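Long-range contacts in NikO protein (Streptomyces tendae, PDB 4FQD), which acts as an enolpyruvyl transferase essential in nikkomycin biosynthesis and belongs to the MurA subfamily of the EPSP synthase family: residues Val51-Cys56 against Val257-Ile262; Ala42-Ala47 against Phe85-Ser90; Ser31-Ser36 against Pro263-Val268. The protein carries 4 engineered substitutions. All blocks are in the same frame, centred on the assembly; numbering follows the deposited sequence.

In the fold
From the N terminus, residues 31-36 lead from strand 27-29 into helix 34-44, whose end supplies residues 42-47; strand 50-54 with residues 51-56 follows directly. Interaction 2 closes a loop of 37 residues when 85-90 returns to 42-47. Interaction 1 closes a longer one of 200 residues by bringing 257-262 beside 51-56, and its segments alternate with those of interaction 2, so the two cross. Interaction 3, closed by 263-268, encloses both. Interactions 1 and 2 meet in one sheet, where strands 84-88, 50-54 and 257-260 are successive neighbours; interaction 3 joins the start of helix 34-44 to that of helix 265-278.

Interaction 1 (Val51-Cys56 against Val257-Ile262); sequences VRIENC and VDVTLI. Engineered in segment 51-56: Arg-52 (natural residue Pro).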
loop_
_atom_site.group_PDB
_atom_site.type_symbol
_atom_site.label_atom_id
_atom_site.label_comp_id
_atom_site.label_asym_id
_atom_site.label_seq_id
_atom_site.Cartn_x
_atom_site.Cartn_y
_atom_site.Cartn_z
ATOM N N VAL A 51 -41.435 2.612 4.025
ATOM C CA VAL A 51 -40.254 1.764 4.121
ATOM C C VAL A 51 -39.935 1.450 5.578
ATOM O O VAL A 51 -39.582 2.342 6.351
ATOM C CB VAL A 51 -39.030 2.427 3.462
ATOM C CG1 VAL A 51 -37.780 1.587 3.691
ATOM C CG2 VAL A 51 -39.279 2.632 1.978
ATOM N N ARG A 52 -40.070 0.182 5.949
ATOM C CA ARG A 52 -39.784 -0.243 7.313
ATOM C C ARG A 52 -38.339 -0.700 7.457
ATOM O O ARG A 52 -37.923 -1.683 6.844
ATOM C CB ARG A 52 -40.736 -1.358 7.749
ATOM C CG ARG A 52 -40.540 -1.779 9.193
ATOM C CD ARG A 52 -41.519 -2.857 9.616
ATOM N NE ARG A 52 -41.387 -3.156 11.038
ATOM C CZ ARG A 52 -42.060 -4.112 11.669
ATOM N NH1 ARG A 52 -42.917 -4.873 11.002
ATOM N NH2 ARG A 52 -41.872 -4.311 12.967
ATOM N N ILE A 53 -37.580 0.018 8.276
ATOM C CA ILE A 53 -36.161 -0.263 8.449
ATOM C C ILE A 53 -35.880 -0.900 9.805
ATOM O O ILE A 53 -35.878 -0.222 10.832
ATOM C CB ILE A 53 -35.322 1.021 8.314
ATOM C CG1 ILE A 53 -35.692 1.766 7.030
ATOM C CG2 ILE A 53 -33.842 0.694 8.339
ATOM C CD1 ILE A 53 -34.968 3.082 6.856
ATOM N N GLU A 54 -35.645 -2.208 9.804
ATOM C CA GLU A 54 -35.319 -2.921 11.033
ATOM C C GLU A 54 -33.823 -2.847 11.313
ATOM O O GLU A 54 -33.035 -2.530 10.420
ATOM C CB GLU A 54 -35.778 -4.377 10.953
ATOM C CG GLU A 54 -37.251 -4.535 10.625
ATOM C CD GLU A 54 -37.893 -5.680 11.380
ATOM O OE1 GLU A 54 -37.296 -6.148 12.372
ATOM O OE2 GLU A 54 -38.996 -6.111 10.983
ATOM N N ASN A 55 -33.444 -3.148 12.552
ATOM C CA ASN A 55 -32.061 -3.020 13.002
ATOM C C ASN A 55 -31.524 -1.621 12.716
ATOM O O ASN A 55 -30.416 -1.456 12.208
ATOM C CB ASN A 55 -31.169 -4.089 12.358
ATOM C CG ASN A 55 -29.806 -4.193 13.022
ATOM O OD1 ASN A 55 -29.671 -3.983 14.227
ATOM N ND2 ASN A 55 -28.786 -4.510 12.232
ATOM N N CYS A 56 -32.331 -0.613 13.029
ATOM C CA CYS A 56 -31.941 0.771 12.800
ATOM C C CYS A 56 -31.207 1.330 14.011
ATOM O O CYS A 56 -31.703 1.251 15.134
ATOM C CB CYS A 56 -33.165 1.632 12.477
ATOM S SG CYS A 56 -32.785 3.372 12.166
ATOM N N VAL A 257 -41.647 -1.541 1.399
ATOM C CA VAL A 257 -40.402 -2.280 1.580
ATOM C C VAL A 257 -40.088 -2.579 3.044
ATOM O O VAL A 257 -40.165 -1.698 3.901
ATOM C CB VAL A 257 -39.206 -1.519 0.963
ATOM C CG1 VAL A 257 -37.905 -2.273 1.205
ATOM C CG2 VAL A 257 -39.425 -1.293 -0.523
ATOM N N ASP A 258 -39.738 -3.832 3.318
ATOM C CA ASP A 258 -39.233 -4.233 4.624
ATOM C C ASP A 258 -37.759 -4.602 4.500
ATOM O O ASP A 258 -37.402 -5.500 3.736
ATOM C CB ASP A 258 -40.021 -5.426 5.168
ATOM C CG ASP A 258 -41.185 -5.008 6.044
ATOM O OD1 ASP A 258 -41.683 -3.876 5.877
ATOM O OD2 ASP A 258 -41.600 -5.814 6.903
ATOM N N VAL A 259 -36.905 -3.910 5.244
ATOM C CA VAL A 259 -35.470 -4.156 5.160
ATOM C C VAL A 259 -34.790 -4.169 6.530
ATOM O O VAL A 259 -35.028 -3.299 7.368
ATOM C CB VAL A 259 -34.777 -3.135 4.221
ATOM C CG1 VAL A 259 -35.083 -1.708 4.653
ATOM C CG2 VAL A 259 -33.276 -3.382 4.165
ATOM N N THR A 260 -33.956 -5.179 6.755
ATOM C CA THR A 260 -33.165 -5.267 7.974
ATOM C C THR A 260 -31.724 -4.861 7.686
ATOM O O THR A 260 -31.021 -5.534 6.932
ATOM C CB THR A 260 -33.184 -6.691 8.551
ATOM O OG1 THR A 260 -34.539 -7.100 8.773
ATOM C CG2 THR A 260 -32.420 -6.742 9.865
ATOM N N LEU A 261 -31.290 -3.757 8.287
ATOM C CA LEU A 261 -29.961 -3.213 8.029
ATOM C C LEU A 261 -28.836 -4.177 8.381
ATOM O O LEU A 261 -28.918 -4.923 9.357
ATOM C CB LEU A 261 -29.752 -1.900 8.787
ATOM C CG LEU A 261 -30.529 -0.679 8.300
ATOM C CD1 LEU A 261 -30.135 0.555 9.098
ATOM C CD2 LEU A 261 -30.310 -0.455 6.813
ATOM N N ILE A 262 -27.787 -4.152 7.569
ATOM C CA ILE A 262 -26.565 -4.881 7.863
ATOM C C ILE A 262 -25.924 -4.250 9.100
ATOM O O ILE A 262 -25.957 -3.029 9.258
ATOM C CB ILE A 262 -25.600 -4.847 6.647
ATOM C CG1 ILE A 262 -24.357 -5.702 6.890
ATOM C CG2 ILE A 262 -25.212 -3.417 6.294
ATOM C CD1 ILE A 262 -23.468 -5.826 5.672
#
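Val-51 and Val-257 begin four parallel bridges that place strand 257-260 outermost in a mixed sheet of the beta/alpha inverse barrel, ordered 75-79, 84-88, 50-54, 257-260. Their side chains share a face with Ile-53 and Val-259; helix 34-44 lies against Val-51 and Ile-53 there. At Arg-52 the backbone pairs twice, its N donating to Val-257 O at 2.8 Å and its O accepting from Val-259 N at 2.9 Å, so that the two bonds bracket Asp-258 in parallel fashion. Arg-52 is an engineered replacement of proline. Its CB lies 3.3 Å from Asp-258 OD1, but the extended chain carries the guanidinium off, its plane 85° from that of the carboxylate. NH1 of Arg-52 remains 4.4 Å from Asp-258 OD2, beyond a salt bridge. Ile-53 turns CG2 onto the branch point of Leu-261, 3.6 Å from its CG. Glu-54 takes the alternating pattern on: its N donates to Val-259 O at 2.7 Å, and its O accepts from Leu-261 N. Asn-55 leaves the strand with CG anti to its backbone N (chi1 -167°), and its ND2 reaches Leu-261 O at 2.9 Å. That bond is nearly straight at 170° and lies in the Asn-55 amide plane, although ND2 stands above the carbonyl plane of Leu-261. The pairing rests on backbone bonds, extended by one side-chain amide past the strand end. On the sheet face that carries Arg-52 and Glu-54, OE2 of Glu-54 lies over one face of the guanidinium, a long salt bridge to which no N-H points, so it probably adds only diffuse attraction.

Interaction 2 (Ala42-Ala47 against Phe85-Ser90); sequences AAAATA and FTVDAS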
loop_
_atom_site.group_PDB
_atom_site.type_symbol
_atom_site.label_atom_id
_atom_site.label_comp_id
_atom_site.label_asym_id
_atom_site.label_seq_id
_atom_site.Cartn_x
_atom_site.Cartn_y
_atom_site.Cartn_z
ATOM N N ALA A 42 -32.576 7.687 1.861
ATOM C CA ALA A 42 -32.452 8.494 0.651
ATOM C C ALA A 42 -33.280 7.904 -0.485
ATOM O O ALA A 42 -33.927 8.630 -1.239
ATOM C CB ALA A 42 -30.994 8.613 0.238
ATOM N N ALA A 43 -33.255 6.580 -0.598
ATOM C CA ALA A 43 -34.040 5.882 -1.609
ATOM C C ALA A 43 -35.527 5.969 -1.286
ATOM O O ALA A 43 -36.366 6.025 -2.183
ATOM C CB ALA A 43 -33.602 4.431 -1.707
ATOM N N ALA A 44 -35.841 5.982 0.006
ATOM C CA ALA A 44 -37.223 6.075 0.463
ATOM C C ALA A 44 -37.806 7.458 0.190
ATOM O O ALA A 44 -39.007 7.603 -0.038
ATOM C CB ALA A 44 -37.310 5.748 1.945
ATOM N N ALA A 45 -36.945 8.470 0.208
ATOM C CA ALA A 45 -37.371 9.850 0.002
ATOM C C ALA A 45 -37.861 10.089 -1.423
ATOM O O ALA A 45 -38.573 11.059 -1.688
ATOM C CB ALA A 45 -36.239 10.806 0.339
ATOM N N THR A 46 -37.476 9.205 -2.336
ATOM C CA THR A 46 -37.866 9.329 -3.734
ATOM C C THR A 46 -39.174 8.598 -4.010
ATOM O O THR A 46 -39.804 8.803 -5.047
ATOM C CB THR A 46 -36.790 8.743 -4.667
ATOM O OG1 THR A 46 -36.807 7.313 -4.577
ATOM C CG2 THR A 46 -35.411 9.258 -4.288
ATOM N N ALA A 47 -39.582 7.748 -3.073
ATOM C CA ALA A 47 -40.710 6.850 -3.296
ATOM C C ALA A 47 -42.033 7.372 -2.740
ATOM O O ALA A 47 -42.078 8.393 -2.055
ATOM C CB ALA A 47 -40.406 5.473 -2.722
ATOM N N PHE A 85 -37.198 1.857 12.183
ATOM C CA PHE A 85 -37.433 3.169 11.598
ATOM C C PHE A 85 -38.392 3.046 10.423
ATOM O O PHE A 85 -38.080 2.402 9.422
ATOM C CB PHE A 85 -36.114 3.778 11.119
ATOM C CG PHE A 85 -36.176 5.259 10.877
ATOM C CD1 PHE A 85 -37.163 6.033 11.466
ATOM C CD2 PHE A 85 -35.248 5.878 10.057
ATOM C CE1 PHE A 85 -37.221 7.397 11.245
ATOM C CE2 PHE A 85 -35.300 7.241 9.829
ATOM C CZ PHE A 85 -36.287 8.002 10.424
ATOM N N THR A 86 -39.563 3.661 10.548
ATOM C CA THR A 86 -40.554 3.631 9.479
ATOM C C THR A 86 -40.749 5.013 8.861
ATOM O O THR A 86 -41.155 5.955 9.540
ATOM C CB THR A 86 -41.910 3.101 9.975
ATOM O OG1 THR A 86 -41.750 1.769 10.478
ATOM C CG2 THR A 86 -42.922 3.088 8.839
ATOM N N VAL A 87 -40.453 5.123 7.571
ATOM C CA VAL A 87 -40.591 6.386 6.855
ATOM C C VAL A 87 -41.536 6.244 5.667
ATOM O O VAL A 87 -41.757 5.142 5.165
ATOM C CB VAL A 87 -39.229 6.900 6.351
ATOM C CG1 VAL A 87 -38.313 7.229 7.522
ATOM C CG2 VAL A 87 -38.585 5.873 5.431
ATOM N N ASP A 88 -42.096 7.366 5.225
ATOM C CA ASP A 88 -42.989 7.384 4.073
ATOM C C ASP A 88 -42.982 8.771 3.439
ATOM O O ASP A 88 -43.409 9.748 4.056
ATOM C CB ASP A 88 -44.411 6.998 4.485
ATOM C CG ASP A 88 -45.274 6.587 3.302
ATOM O OD1 ASP A 88 -44.906 6.902 2.150
ATOM O OD2 ASP A 88 -46.322 5.946 3.525
ATOM N N ALA A 89 -42.498 8.851 2.205
ATOM C CA ALA A 89 -42.366 10.131 1.518
ATOM C C ALA A 89 -43.531 10.403 0.573
ATOM O O ALA A 89 -43.409 11.197 -0.358
ATOM C CB ALA A 89 -41.046 10.188 0.762
ATOM N N SER A 90 -44.661 9.745 0.817
ATOM C CA SER A 90 -45.839 9.903 -0.031
ATOM C C SER A 90 -46.372 11.332 -0.012
ATOM O O SER A 90 -46.628 11.921 -1.062
ATOM C CB SER A 90 -46.943 8.934 0.399
ATOM O OG SER A 90 -46.491 7.593 0.360
HETATM O O HOH W 1 -41.185 6.756 1.139
#
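The backbone oxygens of Ala-44, Ala-45 and Ala-47 all approach the methyl of Ala-89, where the end of helix 34-44 packs on the end of strand 84-88. This is helix-on-sheet packing within the inverse alpha/beta barrel of enolpyruvyl transferases, and a type I turn from Ala-44 to Ala-47 shapes segment 42-47. The tight part is small. Ala-89 CB lies 3.4 Å from Ala-44 O and 3.5 Å from Ala-47 O, with Ala-45 O hardly farther, so one methyl group rests against the carbonyls of the turn. One apolar pair adds to this: Ala-44 CB meets Val-87 CG2 at 3.7 Å. CG1 of Val-87 is anti to the carbonyl carbon (chi1 -64°), which puts CG2 between the backbone N and the carbonyl carbon, facing Ala-44; CG1 lies over the Phe-85 ring, offset toward its rim. Thr-46 OG1 reaches back to Ala-43 O, just before the turn, at 2.8 Å, a bond that holds the hydroxyl; the CB of Thr-46 points away from 85-90. The carbonyl of Ala-47 accepts a hydrogen bond from Arg-118, and the Ala-43 methyl rests on helix 219-231. The looser, more solvent-facing side belongs to Asp-88 and Ser-90, whose CB atoms point away from the helix. There Asp-88 OD1 takes the backbone N of Ser-90 at 3.1 Å, an Asx turn in which the donor stands above the carboxylate plane. Between the two backbones lies a single water, which donates to Ala-44 O at 2.6 Å and accepts from Ala-89 N at 2.7 Å.

Interaction 3 (Ser31-Ser36 against Pro263-Val268); sequences SGFKHS and PDLIEV
Ser-31, Phe-33 and Lys-34 meet Asp-264, Leu-265 and Glu-267 in a buried helix-start contact, consistent with the double interdomain connection of this family. Gly-32 and Pro-263 form a single backbone bridge, flanked by Asp-264 N donating to Ser-31 O at 2.7 Å and by the backbone bond between Phe-33 and Ile-262. Asp-264 is the N-cap of helix 265-278: OD1 receives Glu-267 N at 3.0 Å through its anti lone pair. Its OD2 accepts Lys-34 N at 3.1 Å, the first amide of the other helix, and lies in plane at the edge of the Phe-33 ring. At Asp-264 an alanine would probably leave the N-H groups of Lys-34 and Glu-267 without these acceptors, removing the carboxylate link between the two helix starts. Leu-265 covers one face of the Phe-33 ring, its CG 3.9 Å from the centroid, while His-35 CB lies over the rim of the opposite face. Glu-267 brings OE1 to Ser-31 N at 2.8 Å on its syn side; OE2 turns to Trp-271. Lys-34 sends NZ to the carbonyl of Arg-436, near a bound sulfate. Two acidic side chains thus serve backbone N-H groups, coupling the two connections by directional bonds.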
loop_
_atom_site.group_PDB
_atom_site.type_symbol
_atom_site.label_atom_id
_atom_site.label_comp_id
_atom_site.label_asym_id
_atom_site.label_seq_id
_atom_site.Cartn_x
_atom_site.Cartn_y
_atom_site.Cartn_z
ATOM N N SER A 31 -25.328 -2.243 16.260
ATOM C CA SER A 31 -26.446 -1.539 15.648
ATOM C C SER A 31 -26.283 -1.566 14.135
ATOM O O SER A 31 -25.223 -1.933 13.625
ATOM C CB SER A 31 -26.521 -0.098 16.153
ATOM O OG SER A 31 -26.806 -0.059 17.541
ATOM N N GLY A 32 -27.335 -1.180 13.419
ATOM C CA GLY A 32 -27.317 -1.196 11.968
ATOM C C GLY A 32 -26.319 -0.225 11.370
ATOM O O GLY A 32 -25.906 0.736 12.021
ATOM N N PHE A 33 -25.935 -0.483 10.125
ATOM C CA PHE A 33 -24.966 0.350 9.423
ATOM C C PHE A 33 -25.505 1.763 9.225
ATOM O O PHE A 33 -26.547 1.964 8.602
ATOM C CB PHE A 33 -24.611 -0.270 8.069
ATOM C CG PHE A 33 -23.326 0.243 7.478
ATOM C CD1 PHE A 33 -22.425 0.962 8.248
ATOM C CD2 PHE A 33 -23.021 0.006 6.146
ATOM C CE1 PHE A 33 -21.243 1.432 7.701
ATOM C CE2 PHE A 33 -21.843 0.474 5.593
ATOM C CZ PHE A 33 -20.952 1.186 6.370
ATOM N N LYS A 34 -24.779 2.732 9.772
ATOM C CA LYS A 34 -25.119 4.143 9.652
ATOM C C LYS A 34 -25.232 4.588 8.197
ATOM O O LYS A 34 -26.156 5.314 7.829
ATOM C CB LYS A 34 -24.058 4.985 10.360
ATOM C CG LYS A 34 -24.043 6.445 9.953
ATOM C CD LYS A 34 -22.850 7.164 10.554
ATOM C CE LYS A 34 -22.773 8.599 10.066
ATOM N NZ LYS A 34 -21.593 9.312 10.628
ATOM N N HIS A 35 -24.289 4.145 7.375
ATOM C CA HIS A 35 -24.237 4.566 5.979
ATOM C C HIS A 35 -25.322 3.904 5.129
ATOM O O HIS A 35 -25.823 4.504 4.178
ATOM C CB HIS A 35 -22.843 4.312 5.401
ATOM C CG HIS A 35 -21.760 5.087 6.085
ATOM N ND1 HIS A 35 -20.597 4.501 6.541
ATOM C CD2 HIS A 35 -21.664 6.401 6.395
ATOM C CE1 HIS A 35 -19.835 5.420 7.102
ATOM N NE2 HIS A 35 -20.457 6.584 7.026
ATOM N N SER A 36 -25.687 2.674 5.479
ATOM C CA SER A 36 -26.781 1.983 4.800
ATOM C C SER A 36 -28.114 2.620 5.165
ATOM O O SER A 36 -29.036 2.669 4.351
ATOM C CB SER A 36 -26.800 0.499 5.163
ATOM O OG SER A 36 -25.712 -0.185 4.571
ATOM N N PRO A 263 -25.386 -5.082 10.008
ATOM C CA PRO A 263 -24.702 -4.562 11.197
ATOM C C PRO A 263 -23.607 -3.566 10.827
ATOM O O PRO A 263 -22.945 -3.740 9.803
ATOM C CB PRO A 263 -24.092 -5.817 11.817
ATOM C CG PRO A 263 -25.039 -6.900 11.436
ATOM C CD PRO A 263 -25.524 -6.549 10.054
ATOM N N ASP A 264 -23.438 -2.532 11.649
ATOM C CA ASP A 264 -22.476 -1.470 11.371
ATOM C C ASP A 264 -21.069 -2.032 11.202
ATOM O O ASP A 264 -20.521 -2.641 12.119
ATOM C CB ASP A 264 -22.503 -0.414 12.478
ATOM C CG ASP A 264 -21.803 0.870 12.077
ATOM O OD1 ASP A 264 -20.556 0.916 12.137
ATOM O OD2 ASP A 264 -22.501 1.837 11.706
ATOM N N LEU A 265 -20.501 -1.822 10.020
ATOM C CA LEU A 265 -19.216 -2.406 9.654
ATOM C C LEU A 265 -18.081 -1.937 10.558
ATOM O O LEU A 265 -17.271 -2.740 11.019
ATOM C CB LEU A 265 -18.886 -2.086 8.193
ATOM C CG LEU A 265 -19.949 -2.460 7.160
ATOM C CD1 LEU A 265 -19.456 -2.183 5.750
ATOM C CD2 LEU A 265 -20.350 -3.913 7.309
ATOM N N ILE A 266 -18.027 -0.635 10.812
ATOM C CA ILE A 266 -16.951 -0.067 11.615
ATOM C C ILE A 266 -17.139 -0.375 13.099
ATOM O O ILE A 266 -16.167 -0.472 13.848
ATOM C CB ILE A 266 -16.816 1.453 11.393
ATOM C CG1 ILE A 266 -16.823 1.768 9.896
ATOM C CG2 ILE A 266 -15.541 1.979 12.033
ATOM C CD1 ILE A 266 -15.734 1.056 9.118
ATOM N N GLU A 267 -18.389 -0.541 13.522
ATOM C CA GLU A 267 -18.662 -0.921 14.903
ATOM C C GLU A 267 -18.130 -2.325 15.168
ATOM O O GLU A 267 -17.595 -2.601 16.242
ATOM C CB GLU A 267 -20.156 -0.855 15.218
ATOM C CG GLU A 267 -20.476 -1.155 16.676
ATOM C CD GLU A 267 -21.963 -1.235 16.960
ATOM O OE1 GLU A 267 -22.763 -1.025 16.023
ATOM O OE2 GLU A 267 -22.330 -1.510 18.122
ATOM N N VAL A 268 -18.279 -3.205 14.182
ATOM C CA VAL A 268 -17.751 -4.561 14.281
ATOM C C VAL A 268 -16.235 -4.521 14.430
ATOM O O VAL A 268 -15.671 -5.187 15.299
ATOM C CB VAL A 268 -18.124 -5.411 13.049
ATOM C CG1 VAL A 268 -17.411 -6.756 13.092
ATOM C CG2 VAL A 268 -19.629 -5.605 12.973
HETATM O O HOH W 2 -24.602 -0.928 19.541
#